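Long-range contacts in periplasmic cell division protein (SufI) (Aquifex aeolicus, PDB 6SYY), which binds four copper ions and probably acts as a multicopper oxidase, with copper-dependent oxidoreductase activity: residues S111-I116 / G167-Y172; R123-S128 / P145-I150; Q190-E195 / S372-S377; V315-N320 / E360-E365; V439-V444 / I491-S496. One frame throughout, in Å; residues are numbered along the deposited sequence.

Contact 1. Residues S111-I116 / G167-Y172; sequences SGEDSI and GYQVYY
Y168 meets the carboxylate of E113 obliquely: OE2 of E113 lies 3.7 Å from CD1 of Y168, with the carboxylate and ring planes 38° apart. The other oxygen, OE1, forms a salt bridge with R165, which also makes a cation-pi contact with Y168. One residue on, Q169 sends an extended chain into the loop 111-116, and its amide is held from both ends. S115 OG, anti to its backbone N (chi1 -172°), donates to Q169 OE1 at 2.7 Å, in the carbonyl plane and on a lone pair. In this first cupredoxin domain the loop 111-116 leads into the strand bearing the copper ligands H118 and H120, while helix 166-172 follows the copper ligands H159 and H161. The bond from Q169 NE2 to S111 OG is weak (3.2 Å), and S111 OG has a stronger partner in N109. A water accepts from Q169 NE2 at 3.1 Å and donates to S111 O and E113 OE2. An alanine at Q169 would probably leave S115 OG without its acceptor and the water without one of its three anchors. Four residues after Y168, CD1 of Y172 sits 3.5 Å above the plane of the Y168 ring, over its centre.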
# COMPACT_ATOMS: atom_id res chain seq x y z
N SER A 111 21.30 5.98 2.11
CA SER A 111 20.42 6.94 1.47
C SER A 111 20.85 8.39 1.69
O SER A 111 20.29 9.28 1.04
CB SER A 111 18.99 6.76 1.96
OG SER A 111 18.86 7.17 3.32
N GLY A 112 21.80 8.65 2.59
CA GLY A 112 22.25 10.00 2.85
C GLY A 112 21.57 10.70 4.01
O GLY A 112 21.99 11.80 4.38
N GLU A 113 20.54 10.10 4.60
CA GLU A 113 19.86 10.67 5.74
C GLU A 113 19.28 9.54 6.58
O GLU A 113 19.35 8.37 6.20
CB GLU A 113 18.76 11.65 5.30
CG GLU A 113 17.76 11.04 4.34
CD GLU A 113 16.65 12.01 3.97
OE1 GLU A 113 15.86 12.38 4.86
OE2 GLU A 113 16.58 12.41 2.79
N ASP A 114 18.71 9.90 7.73
CA ASP A 114 18.05 8.92 8.58
C ASP A 114 16.96 8.19 7.80
O ASP A 114 16.25 8.78 6.98
CB ASP A 114 17.43 9.59 9.81
CG ASP A 114 18.48 10.17 10.74
OD1 ASP A 114 19.66 10.24 10.35
OD2 ASP A 114 18.11 10.54 11.88
N SER A 115 16.81 6.89 8.06
CA SER A 115 15.78 6.12 7.39
C SER A 115 15.53 4.82 8.14
O SER A 115 16.33 4.41 8.99
CB SER A 115 16.14 5.84 5.93
OG SER A 115 15.04 5.25 5.25
N ILE A 116 14.42 4.18 7.80
CA ILE A 116 14.04 2.88 8.33
C ILE A 116 13.00 2.31 7.38
O ILE A 116 12.22 3.06 6.80
CB ILE A 116 13.51 2.99 9.78
CG1 ILE A 116 13.30 1.60 10.40
CG2 ILE A 116 12.22 3.80 9.84
CD1 ILE A 116 14.60 0.93 10.82
N GLY A 167 7.70 11.10 2.77
CA GLY A 167 7.26 11.53 1.45
C GLY A 167 8.43 11.72 0.50
O GLY A 167 8.34 11.35 -0.68
N TYR A 168 9.53 12.27 0.99
CA TYR A 168 10.69 12.48 0.13
C TYR A 168 11.27 11.15 -0.35
O TYR A 168 11.50 10.96 -1.55
CB TYR A 168 11.76 13.29 0.87
CG TYR A 168 13.03 13.49 0.06
CD1 TYR A 168 14.05 12.55 0.08
CD2 TYR A 168 13.20 14.62 -0.72
CE1 TYR A 168 15.20 12.72 -0.66
CE2 TYR A 168 14.35 14.81 -1.46
CZ TYR A 168 15.34 13.86 -1.43
OH TYR A 168 16.50 14.03 -2.17
N GLN A 169 11.51 10.22 0.57
CA GLN A 169 12.24 9.01 0.20
C GLN A 169 11.38 8.08 -0.64
O GLN A 169 11.89 7.44 -1.57
CB GLN A 169 12.76 8.31 1.46
CG GLN A 169 13.82 9.11 2.19
CD GLN A 169 14.65 8.25 3.12
OE1 GLN A 169 14.11 7.45 3.90
NE2 GLN A 169 15.96 8.38 3.03
N VAL A 170 10.09 7.97 -0.33
CA VAL A 170 9.20 7.17 -1.17
C VAL A 170 9.15 7.75 -2.57
O VAL A 170 9.32 7.03 -3.57
CB VAL A 170 7.80 7.08 -0.54
CG1 VAL A 170 6.83 6.41 -1.51
CG2 VAL A 170 7.86 6.32 0.77
N TYR A 171 8.94 9.06 -2.67
CA TYR A 171 8.84 9.71 -3.98
C TYR A 171 10.12 9.55 -4.78
O TYR A 171 10.06 9.43 -6.01
CB TYR A 171 8.50 11.18 -3.80
CG TYR A 171 8.38 11.94 -5.10
CD1 TYR A 171 7.27 11.78 -5.92
CD2 TYR A 171 9.38 12.81 -5.52
CE1 TYR A 171 7.16 12.46 -7.11
CE2 TYR A 171 9.27 13.51 -6.71
CZ TYR A 171 8.15 13.33 -7.50
OH TYR A 171 8.02 14.01 -8.69
N TYR A 172 11.28 9.55 -4.13
CA TYR A 172 12.52 9.43 -4.87
C TYR A 172 12.90 7.98 -5.18
O TYR A 172 13.89 7.76 -5.88
CB TYR A 172 13.66 10.13 -4.13
CG TYR A 172 13.80 11.56 -4.58
CD1 TYR A 172 13.10 12.59 -3.96
CD2 TYR A 172 14.61 11.89 -5.67
CE1 TYR A 172 13.20 13.90 -4.40
CE2 TYR A 172 14.72 13.19 -6.11
CZ TYR A 172 14.02 14.19 -5.47
OH TYR A 172 14.13 15.49 -5.91
O HOH W 1 17.47 10.28 1.10

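Contact 2. Residues R123-S128 / P145-I150; sequences RAPWKS and PDFTII
The F147 ring carries the methyl of A124 on one face, a CH-pi contact with A124 CB 4.0 Å from the ring centroid and offset toward the rim; P145 O lies at the ring edge, in plane. P125 CD and S128 CB approach the ring obliquely, S128 CB coming to 3.5 Å from F147 CD1. F147 sits where the chain runs antiparallel to strand 102-110, bonding its backbone to F103, in the first cupredoxin domain. Its CG stands between the backbone N and the carbonyl carbon (chi1 65°), on the side of the loop 123-128. The ring of F103 meets that of F147 at about 60°. At one end of the contact S128 OG donates to P145 O over 2.8 Å, tilted 29° from the carbonyl plane. The loop also reaches toward the last domain, where A124 O bonds to Y505 and R123 NE to Q459. At the other end R123 CB rests 3.8 Å from I150 CD1, and a water accepts from I150 N (2.7 Å) while donating to R123 O.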
# COMPACT_ATOMS: atom_id res chain seq x y z
N ARG A 123 1.89 -7.93 10.64
CA ARG A 123 1.79 -8.13 12.08
C ARG A 123 3.17 -8.54 12.56
O ARG A 123 3.62 -9.67 12.31
CB ARG A 123 0.75 -9.19 12.41
CG ARG A 123 -0.66 -8.84 12.01
CD ARG A 123 -1.56 -10.06 12.02
NE ARG A 123 -2.92 -9.72 11.64
CZ ARG A 123 -3.92 -9.59 12.50
NH1 ARG A 123 -3.71 -9.80 13.79
NH2 ARG A 123 -5.13 -9.26 12.06
N ALA A 124 3.86 -7.63 13.24
CA ALA A 124 5.24 -7.84 13.66
C ALA A 124 5.44 -7.26 15.05
O ALA A 124 4.71 -6.34 15.45
CB ALA A 124 6.22 -7.19 12.68
N PRO A 125 6.41 -7.77 15.81
CA PRO A 125 6.86 -7.03 16.99
C PRO A 125 7.37 -5.67 16.54
O PRO A 125 8.04 -5.54 15.51
CB PRO A 125 7.98 -7.90 17.57
CG PRO A 125 7.77 -9.26 16.96
CD PRO A 125 7.17 -9.01 15.60
N TRP A 126 7.03 -4.63 17.31
CA TRP A 126 7.16 -3.28 16.78
C TRP A 126 8.61 -2.86 16.59
O TRP A 126 8.89 -1.99 15.76
CB TRP A 126 6.42 -2.29 17.68
CG TRP A 126 7.11 -1.95 18.94
CD1 TRP A 126 7.25 -2.74 20.04
CD2 TRP A 126 7.74 -0.71 19.26
NE1 TRP A 126 7.94 -2.07 21.02
CE2 TRP A 126 8.25 -0.82 20.56
CE3 TRP A 126 7.92 0.49 18.56
CZ2 TRP A 126 8.93 0.23 21.18
CZ3 TRP A 126 8.60 1.52 19.17
CH2 TRP A 126 9.09 1.38 20.47
N LYS A 127 9.55 -3.46 17.32
CA LYS A 127 10.95 -3.20 17.04
C LYS A 127 11.41 -3.86 15.75
O LYS A 127 12.52 -3.58 15.28
CB LYS A 127 11.80 -3.67 18.23
CG LYS A 127 11.37 -3.02 19.53
CD LYS A 127 12.06 -3.59 20.75
CE LYS A 127 11.59 -2.87 22.01
NZ LYS A 127 12.23 -3.40 23.24
N SER A 128 10.57 -4.72 15.15
CA SER A 128 10.83 -5.30 13.84
C SER A 128 9.92 -4.71 12.78
O SER A 128 9.94 -5.17 11.63
CB SER A 128 10.65 -6.82 13.88
OG SER A 128 11.55 -7.42 14.80
N PRO A 145 15.10 -7.64 14.52
CA PRO A 145 15.01 -8.94 15.19
C PRO A 145 14.14 -9.91 14.40
O PRO A 145 13.14 -9.52 13.80
CB PRO A 145 14.39 -8.60 16.55
CG PRO A 145 14.74 -7.17 16.77
CD PRO A 145 14.76 -6.52 15.42
N ASP A 146 14.55 -11.18 14.40
CA ASP A 146 13.78 -12.22 13.72
C ASP A 146 12.33 -12.19 14.17
O ASP A 146 12.03 -11.93 15.34
CB ASP A 146 14.38 -13.60 14.01
CG ASP A 146 15.69 -13.85 13.29
OD1 ASP A 146 16.14 -12.95 12.55
OD2 ASP A 146 16.25 -14.95 13.45
N PHE A 147 11.42 -12.45 13.23
CA PHE A 147 10.04 -12.70 13.59
C PHE A 147 9.41 -13.61 12.54
O PHE A 147 9.96 -13.80 11.45
CB PHE A 147 9.24 -11.40 13.76
CG PHE A 147 9.09 -10.60 12.50
CD1 PHE A 147 10.11 -9.79 12.05
CD2 PHE A 147 7.90 -10.65 11.78
CE1 PHE A 147 9.97 -9.04 10.90
CE2 PHE A 147 7.75 -9.91 10.62
CZ PHE A 147 8.79 -9.10 10.17
N THR A 148 8.26 -14.17 12.89
CA THR A 148 7.54 -15.09 12.02
C THR A 148 6.50 -14.33 11.21
O THR A 148 5.75 -13.51 11.76
CB THR A 148 6.88 -16.19 12.84
OG1 THR A 148 7.86 -16.87 13.63
CG2 THR A 148 6.19 -17.20 11.93
N ILE A 149 6.44 -14.60 9.91
CA ILE A 149 5.39 -14.06 9.06
C ILE A 149 4.08 -14.76 9.41
O ILE A 149 3.94 -15.97 9.19
CB ILE A 149 5.73 -14.23 7.57
CG1 ILE A 149 7.07 -13.55 7.25
CG2 ILE A 149 4.61 -13.68 6.71
CD1 ILE A 149 7.13 -12.10 7.70
N ILE A 150 3.12 -14.01 9.95
CA ILE A 150 1.85 -14.57 10.38
C ILE A 150 0.67 -13.97 9.63
O ILE A 150 -0.48 -14.21 9.99
CB ILE A 150 1.66 -14.41 11.91
CG1 ILE A 150 1.63 -12.93 12.29
CG2 ILE A 150 2.76 -15.14 12.66
CD1 ILE A 150 1.44 -12.69 13.77
O HOH W 2 3.72 -11.33 9.86

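Contact 3. Residues Q190-E195 / S372-S377; sequences QALDLE and SAYDKS
Y374 points its phenol at the backbone of L192 near the end of helix 183-192: Y374 OH donates to L192 O over 2.8 Å, tilted 27° from the carbonyl plane, with L192 O at the ring edge and in its plane. The next residue, D193, has a positive phi of 56°, which turns the chain out of the helix. K376 lies across the same tyrosine, its CG 3.4 Å above the plane of the Y374 ring and offset toward the rim. Its chain bends at chi2, and the aliphatic part runs past the preceding carbonyl, with K376 CD 3.3 Å from A191 O. The ammonium is not paired with the nearby carboxylate, since K376 NZ and D193 OD2 stand 6.0 Å apart. L192 CD2 reaches S377 O at 3.4 Å. S372 OG accepts from Y374 N, an ST turn just before the tyrosine. R308 bonds to the carbonyls of Y374 and K376, and L192 and Y374 both rest on I247, which seats the helix end and the loop after strand 361-370 against strand 247-254 of the middle cupredoxin domain.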
# COMPACT_ATOMS: atom_id res chain seq x y z
N GLN A 190 -3.27 -22.50 -8.62
CA GLN A 190 -3.54 -23.70 -9.41
C GLN A 190 -4.83 -23.57 -10.20
O GLN A 190 -4.89 -23.95 -11.37
CB GLN A 190 -3.60 -24.92 -8.49
CG GLN A 190 -3.89 -26.22 -9.22
CD GLN A 190 -4.16 -27.36 -8.27
OE1 GLN A 190 -3.40 -28.33 -8.20
NE2 GLN A 190 -5.26 -27.26 -7.52
N ALA A 191 -5.88 -23.03 -9.57
CA ALA A 191 -7.15 -22.87 -10.25
C ALA A 191 -7.02 -22.03 -11.51
O ALA A 191 -7.68 -22.30 -12.52
CB ALA A 191 -8.18 -22.25 -9.30
N LEU A 192 -6.15 -21.02 -11.49
CA LEU A 192 -6.03 -20.09 -12.61
C LEU A 192 -4.69 -20.16 -13.33
O LEU A 192 -4.45 -19.34 -14.23
CB LEU A 192 -6.29 -18.66 -12.13
CG LEU A 192 -7.64 -18.43 -11.46
CD1 LEU A 192 -7.74 -17.03 -10.88
CD2 LEU A 192 -8.77 -18.69 -12.44
N ASP A 193 -3.81 -21.09 -12.97
CA ASP A 193 -2.50 -21.22 -13.60
C ASP A 193 -1.73 -19.91 -13.52
O ASP A 193 -1.06 -19.49 -14.47
CB ASP A 193 -2.64 -21.69 -15.06
CG ASP A 193 -1.35 -22.26 -15.61
OD1 ASP A 193 -0.41 -22.49 -14.82
OD2 ASP A 193 -1.27 -22.48 -16.84
N LEU A 194 -1.83 -19.24 -12.37
CA LEU A 194 -1.14 -17.97 -12.19
C LEU A 194 0.37 -18.17 -12.11
O LEU A 194 0.86 -19.20 -11.63
CB LEU A 194 -1.63 -17.26 -10.93
CG LEU A 194 -3.13 -16.92 -10.87
CD1 LEU A 194 -3.48 -16.19 -9.57
CD2 LEU A 194 -3.55 -16.11 -12.09
N GLU A 195 1.10 -17.19 -12.62
CA GLU A 195 2.56 -17.18 -12.55
C GLU A 195 3.02 -15.73 -12.55
O GLU A 195 2.59 -14.94 -13.39
CB GLU A 195 3.18 -17.94 -13.73
CG GLU A 195 4.70 -17.86 -13.77
CD GLU A 195 5.30 -18.70 -14.88
OE1 GLU A 195 4.56 -19.47 -15.53
OE2 GLU A 195 6.53 -18.58 -15.11
N SER A 372 -6.03 -17.63 -27.00
CA SER A 372 -5.52 -18.62 -26.06
C SER A 372 -6.57 -19.70 -25.86
O SER A 372 -7.77 -19.48 -26.08
CB SER A 372 -5.14 -17.96 -24.72
OG SER A 372 -4.86 -18.93 -23.73
N ALA A 373 -6.11 -20.88 -25.44
CA ALA A 373 -6.98 -21.99 -25.09
C ALA A 373 -7.35 -22.00 -23.61
O ALA A 373 -7.79 -23.03 -23.10
CB ALA A 373 -6.33 -23.32 -25.48
N TYR A 374 -7.18 -20.87 -22.92
CA TYR A 374 -7.41 -20.78 -21.49
C TYR A 374 -8.87 -21.06 -21.15
O TYR A 374 -9.77 -20.38 -21.64
CB TYR A 374 -7.01 -19.38 -21.02
CG TYR A 374 -6.96 -19.18 -19.53
CD1 TYR A 374 -8.06 -18.66 -18.84
CD2 TYR A 374 -5.81 -19.46 -18.81
CE1 TYR A 374 -8.01 -18.46 -17.48
CE2 TYR A 374 -5.75 -19.26 -17.44
CZ TYR A 374 -6.85 -18.76 -16.78
OH TYR A 374 -6.80 -18.56 -15.43
N ASP A 375 -9.10 -22.07 -20.31
CA ASP A 375 -10.45 -22.51 -19.97
C ASP A 375 -10.75 -22.46 -18.48
O ASP A 375 -11.76 -23.03 -18.04
CB ASP A 375 -10.70 -23.93 -20.50
CG ASP A 375 -10.69 -23.99 -22.01
OD1 ASP A 375 -11.00 -22.97 -22.64
OD2 ASP A 375 -10.38 -25.07 -22.56
N LYS A 376 -9.91 -21.81 -17.68
CA LYS A 376 -10.12 -21.80 -16.24
C LYS A 376 -11.33 -20.94 -15.88
O LYS A 376 -11.77 -20.08 -16.65
CB LYS A 376 -8.88 -21.29 -15.51
CG LYS A 376 -7.58 -21.98 -15.92
CD LYS A 376 -7.59 -23.46 -15.56
CE LYS A 376 -6.25 -24.12 -15.85
NZ LYS A 376 -6.22 -25.56 -15.45
N SER A 377 -11.88 -21.19 -14.69
CA SER A 377 -13.03 -20.46 -14.18
C SER A 377 -12.63 -19.70 -12.92
O SER A 377 -11.82 -20.18 -12.12
CB SER A 377 -14.18 -21.41 -13.85
OG SER A 377 -14.49 -22.23 -14.95

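Contact 4. Residues V315-N320 / E360-E365; sequences VIKLYN and EFEVME
L318 faces V363 and M364 together, the mark of a classic beta bulge in this antiparallel pair of strands in the middle cupredoxin domain. The bulge is tight: L318 O accepts from V363 N at 2.7 Å, nearly along the C=O axis, and from M364 N at 3.2 Å, in the carbonyl plane on a lone pair. L318 CD2 packs 3.7 Å from V363 CG1, both residues being buried. Y319 also packs closely, lying back over the partner strand with F361 O 3.7 Å above its ring plane and over the centre. The looser, more solvent-facing side is that of K317 and E362, whose side chains cross at about a right angle, K317 CD resting 3.3 Å from E362 OE1, yet K317 NZ stays 5.3 Å from that oxygen. The connection between the strands carries the methionine-rich loop, largely unmodelled. On the face shared with L318, N320 CB sits over the F361 ring, 4.0 Å from its centroid and 21° off the normal, while N320 OD1 accepts from R262 N.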
# COMPACT_ATOMS: atom_id res chain seq x y z
N VAL A 315 -8.01 -3.00 -27.69
CA VAL A 315 -7.19 -2.25 -26.74
C VAL A 315 -8.08 -1.86 -25.57
O VAL A 315 -9.17 -1.30 -25.77
CB VAL A 315 -6.54 -1.02 -27.39
CG1 VAL A 315 -5.41 -1.46 -28.31
CG2 VAL A 315 -7.57 -0.21 -28.17
N ILE A 316 -7.64 -2.19 -24.37
CA ILE A 316 -8.39 -1.90 -23.15
C ILE A 316 -7.61 -0.87 -22.37
O ILE A 316 -6.43 -1.08 -22.06
CB ILE A 316 -8.64 -3.17 -22.32
CG1 ILE A 316 -9.72 -4.04 -22.98
CG2 ILE A 316 -9.08 -2.81 -20.92
CD1 ILE A 316 -9.22 -4.93 -24.07
N LYS A 317 -8.25 0.26 -22.07
CA LYS A 317 -7.61 1.37 -21.38
C LYS A 317 -7.88 1.28 -19.89
O LYS A 317 -9.04 1.36 -19.46
CB LYS A 317 -8.10 2.72 -21.93
CG LYS A 317 -7.63 3.04 -23.34
CD LYS A 317 -8.29 4.31 -23.90
CE LYS A 317 -9.81 4.14 -24.02
NZ LYS A 317 -10.47 5.28 -24.71
N LEU A 318 -6.83 1.08 -19.10
CA LEU A 318 -6.93 1.27 -17.65
C LEU A 318 -7.01 2.76 -17.38
O LEU A 318 -6.01 3.48 -17.49
CB LEU A 318 -5.74 0.65 -16.93
CG LEU A 318 -5.72 0.98 -15.44
CD1 LEU A 318 -6.87 0.28 -14.73
CD2 LEU A 318 -4.39 0.61 -14.80
N TYR A 319 -8.19 3.24 -17.03
CA TYR A 319 -8.50 4.66 -17.03
C TYR A 319 -8.82 5.14 -15.63
O TYR A 319 -9.48 4.43 -14.85
CB TYR A 319 -9.67 4.95 -17.96
CG TYR A 319 -9.81 6.40 -18.32
CD1 TYR A 319 -9.05 6.96 -19.34
CD2 TYR A 319 -10.69 7.22 -17.63
CE1 TYR A 319 -9.16 8.30 -19.67
CE2 TYR A 319 -10.82 8.56 -17.95
CZ TYR A 319 -10.05 9.09 -18.97
OH TYR A 319 -10.19 10.42 -19.28
N ASN A 320 -8.34 6.34 -15.30
CA ASN A 320 -8.61 6.97 -14.02
C ASN A 320 -9.68 8.03 -14.21
O ASN A 320 -9.49 8.98 -14.98
CB ASN A 320 -7.35 7.60 -13.43
CG ASN A 320 -7.61 8.29 -12.10
OD1 ASN A 320 -7.79 7.63 -11.08
ND2 ASN A 320 -7.65 9.61 -12.12
N GLU A 360 -9.22 13.42 -14.99
CA GLU A 360 -9.28 12.07 -15.53
C GLU A 360 -8.20 11.89 -16.58
O GLU A 360 -7.83 12.84 -17.28
CB GLU A 360 -10.66 11.77 -16.13
CG GLU A 360 -11.09 12.72 -17.22
CD GLU A 360 -12.44 12.34 -17.82
OE1 GLU A 360 -13.28 11.78 -17.08
OE2 GLU A 360 -12.65 12.59 -19.02
N PHE A 361 -7.69 10.67 -16.69
CA PHE A 361 -6.55 10.39 -17.55
C PHE A 361 -6.34 8.89 -17.64
O PHE A 361 -6.68 8.15 -16.72
CB PHE A 361 -5.28 11.07 -17.02
CG PHE A 361 -5.01 10.80 -15.57
CD1 PHE A 361 -5.45 11.68 -14.60
CD2 PHE A 361 -4.34 9.66 -15.17
CE1 PHE A 361 -5.21 11.44 -13.26
CE2 PHE A 361 -4.11 9.40 -13.83
CZ PHE A 361 -4.54 10.30 -12.88
N GLU A 362 -5.75 8.46 -18.76
CA GLU A 362 -5.41 7.05 -18.91
C GLU A 362 -4.20 6.71 -18.06
O GLU A 362 -3.22 7.46 -18.02
CB GLU A 362 -5.14 6.74 -20.39
CG GLU A 362 -4.67 5.33 -20.66
CD GLU A 362 -4.62 5.01 -22.14
OE1 GLU A 362 -5.45 5.56 -22.89
OE2 GLU A 362 -3.75 4.22 -22.56
N VAL A 363 -4.27 5.58 -17.36
CA VAL A 363 -3.12 5.09 -16.60
C VAL A 363 -2.28 4.14 -17.44
O VAL A 363 -1.05 4.21 -17.42
CB VAL A 363 -3.60 4.41 -15.30
CG1 VAL A 363 -2.43 3.78 -14.58
CG2 VAL A 363 -4.31 5.42 -14.41
N MET A 364 -2.92 3.25 -18.20
CA MET A 364 -2.22 2.18 -18.87
C MET A 364 -3.11 1.60 -19.96
O MET A 364 -4.34 1.69 -19.89
CB MET A 364 -1.80 1.11 -17.87
CG MET A 364 -0.88 0.05 -18.41
SD MET A 364 -0.61 -1.22 -17.17
CE MET A 364 -0.01 -2.53 -18.22
N GLU A 365 -2.48 0.99 -20.96
CA GLU A 365 -3.18 0.40 -22.09
C GLU A 365 -2.83 -1.08 -22.19
O GLU A 365 -1.65 -1.45 -22.15
CB GLU A 365 -2.81 1.12 -23.39
CG GLU A 365 -3.00 0.31 -24.65
CD GLU A 365 -2.42 1.00 -25.87
OE1 GLU A 365 -2.62 2.23 -26.00
OE2 GLU A 365 -1.77 0.32 -26.69

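Contact 5. Residues V439-V444 / I491-S496; sequences VIIEYV and IAVDMS
I491 forms the main bump of this contact, its CG1 set between the backbone N and the carbonyl carbon (chi1 65°) and pressed against I441, with I491 CG1 3.7 Å from I441 CB. Beyond it, I491 CD1 fills the angle between I441 and Y443, coming to 3.8 Å from Y443 CE2. The ring there is also covered on one face by I441 CG2. I441 in turn extends its CD1 the other way along the sheet, to 4.1 Å from V493 CG2, and farther on V439 CG2 meets the sulphur of M495. Beneath these side chains V439 pairs with V493 and I441 with I491 as antiparallel hydrogen-bonded pairs, I491 N reaching I441 O at 2.9 Å. On the other side of the sheet, I440 CG2 lies 3.5 Å from I491 O. An alanine at I491 would probably open a gap between I441 CB and the Y443 ring, leaving that ring freer to shift. V493 and Y443 also touch I455, on a strand of the facing sheet, and Y443 reaches M453, so the interlock forms part of the core of a two-sheet cupredoxin sandwich, here the last domain, whose strand 451-455 holds the copper ligands H451 and H454.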
# COMPACT_ATOMS: atom_id res chain seq x y z
N VAL A 439 -11.64 -3.51 19.54
CA VAL A 439 -11.85 -2.07 19.56
C VAL A 439 -12.55 -1.67 18.27
O VAL A 439 -12.16 -2.11 17.18
CB VAL A 439 -10.53 -1.30 19.72
CG1 VAL A 439 -10.80 0.20 19.80
CG2 VAL A 439 -9.78 -1.78 20.95
N ILE A 440 -13.59 -0.86 18.39
CA ILE A 440 -14.18 -0.17 17.25
C ILE A 440 -13.56 1.21 17.18
O ILE A 440 -13.71 2.02 18.10
CB ILE A 440 -15.71 -0.08 17.38
CG1 ILE A 440 -16.34 -1.47 17.36
CG2 ILE A 440 -16.28 0.79 16.26
CD1 ILE A 440 -17.85 -1.46 17.49
N ILE A 441 -12.83 1.48 16.10
CA ILE A 441 -12.26 2.80 15.87
C ILE A 441 -13.21 3.58 14.98
O ILE A 441 -13.71 3.05 13.98
CB ILE A 441 -10.86 2.70 15.25
CG1 ILE A 441 -9.89 2.09 16.26
CG2 ILE A 441 -10.37 4.07 14.82
CD1 ILE A 441 -8.44 2.10 15.80
N GLU A 442 -13.47 4.82 15.35
CA GLU A 442 -14.45 5.67 14.70
C GLU A 442 -13.72 6.91 14.19
O GLU A 442 -13.51 7.87 14.95
CB GLU A 442 -15.58 6.04 15.67
CG GLU A 442 -16.68 6.87 15.06
CD GLU A 442 -17.81 7.09 16.04
OE1 GLU A 442 -17.71 6.56 17.17
OE2 GLU A 442 -18.78 7.79 15.68
N TYR A 443 -13.33 6.89 12.92
CA TYR A 443 -12.72 8.05 12.31
C TYR A 443 -13.80 9.08 11.98
O TYR A 443 -14.81 8.75 11.34
CB TYR A 443 -11.97 7.66 11.04
CG TYR A 443 -10.73 6.84 11.27
CD1 TYR A 443 -9.66 7.36 11.99
CD2 TYR A 443 -10.61 5.56 10.76
CE1 TYR A 443 -8.51 6.61 12.20
CE2 TYR A 443 -9.47 4.80 10.96
CZ TYR A 443 -8.42 5.34 11.68
OH TYR A 443 -7.28 4.60 11.89
N VAL A 444 -13.60 10.31 12.43
CA VAL A 444 -14.52 11.41 12.16
C VAL A 444 -13.71 12.51 11.49
O VAL A 444 -12.92 13.20 12.15
CB VAL A 444 -15.20 11.93 13.44
CG1 VAL A 444 -16.20 13.01 13.09
CG2 VAL A 444 -15.87 10.79 14.19
N ILE A 491 -14.51 1.12 11.97
CA ILE A 491 -13.77 -0.11 11.70
C ILE A 491 -13.66 -0.90 12.99
O ILE A 491 -13.80 -0.37 14.10
CB ILE A 491 -12.37 0.17 11.11
CG1 ILE A 491 -11.49 0.91 12.13
CG2 ILE A 491 -12.47 0.96 9.82
CD1 ILE A 491 -10.08 1.14 11.65
N ALA A 492 -13.39 -2.20 12.85
CA ALA A 492 -13.24 -3.11 13.97
C ALA A 492 -11.85 -3.71 13.95
O ALA A 492 -11.41 -4.22 12.92
CB ALA A 492 -14.29 -4.22 13.93
N VAL A 493 -11.16 -3.67 15.09
CA VAL A 493 -9.80 -4.18 15.22
C VAL A 493 -9.76 -5.20 16.35
O VAL A 493 -10.12 -4.87 17.49
CB VAL A 493 -8.78 -3.06 15.48
CG1 VAL A 493 -7.38 -3.51 15.07
CG2 VAL A 493 -9.18 -1.78 14.76
N ASP A 494 -9.34 -6.42 16.04
CA ASP A 494 -9.04 -7.42 17.06
C ASP A 494 -7.56 -7.29 17.38
O ASP A 494 -6.70 -7.76 16.63
CB ASP A 494 -9.40 -8.82 16.58
CG ASP A 494 -9.09 -9.90 17.62
OD1 ASP A 494 -8.63 -9.56 18.73
OD2 ASP A 494 -9.31 -11.09 17.32
N MET A 495 -7.25 -6.66 18.51
CA MET A 495 -5.87 -6.35 18.86
C MET A 495 -5.26 -7.48 19.70
O MET A 495 -4.90 -7.32 20.86
CB MET A 495 -5.80 -5.01 19.58
CG MET A 495 -6.24 -3.83 18.71
SD MET A 495 -5.92 -2.22 19.45
CE MET A 495 -6.36 -1.15 18.08
N SER A 496 -5.15 -8.64 19.06
CA SER A 496 -4.56 -9.83 19.66
C SER A 496 -3.20 -10.08 19.01
O SER A 496 -3.10 -10.16 17.78
CB SER A 496 -5.48 -11.03 19.48
OG SER A 496 -5.06 -12.14 20.26

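In the fold
Contacts 1 and 2 both belong to the first cupredoxin domain, with centres about 22 Å apart, and along the chain contact 2 falls within the span bounded by contact 1. Contact 5, in the last domain, touches contact 2 through R123 NH1 and S496 O, 4.0 Å apart. These three lie near the copper sites: a bound copper lies about 12 Å from the side chain of Q169, one about 11 Å from that of A124 and one about 10 Å from that of Y443. Contacts 3 and 4, with centres about 25 Å apart, lie away from the copper sites; along the chain, contact 4 lies between the segments of contact 3. The centres of contacts 3 and 1 are about 40 Å apart, on opposite sides of the chain's centre.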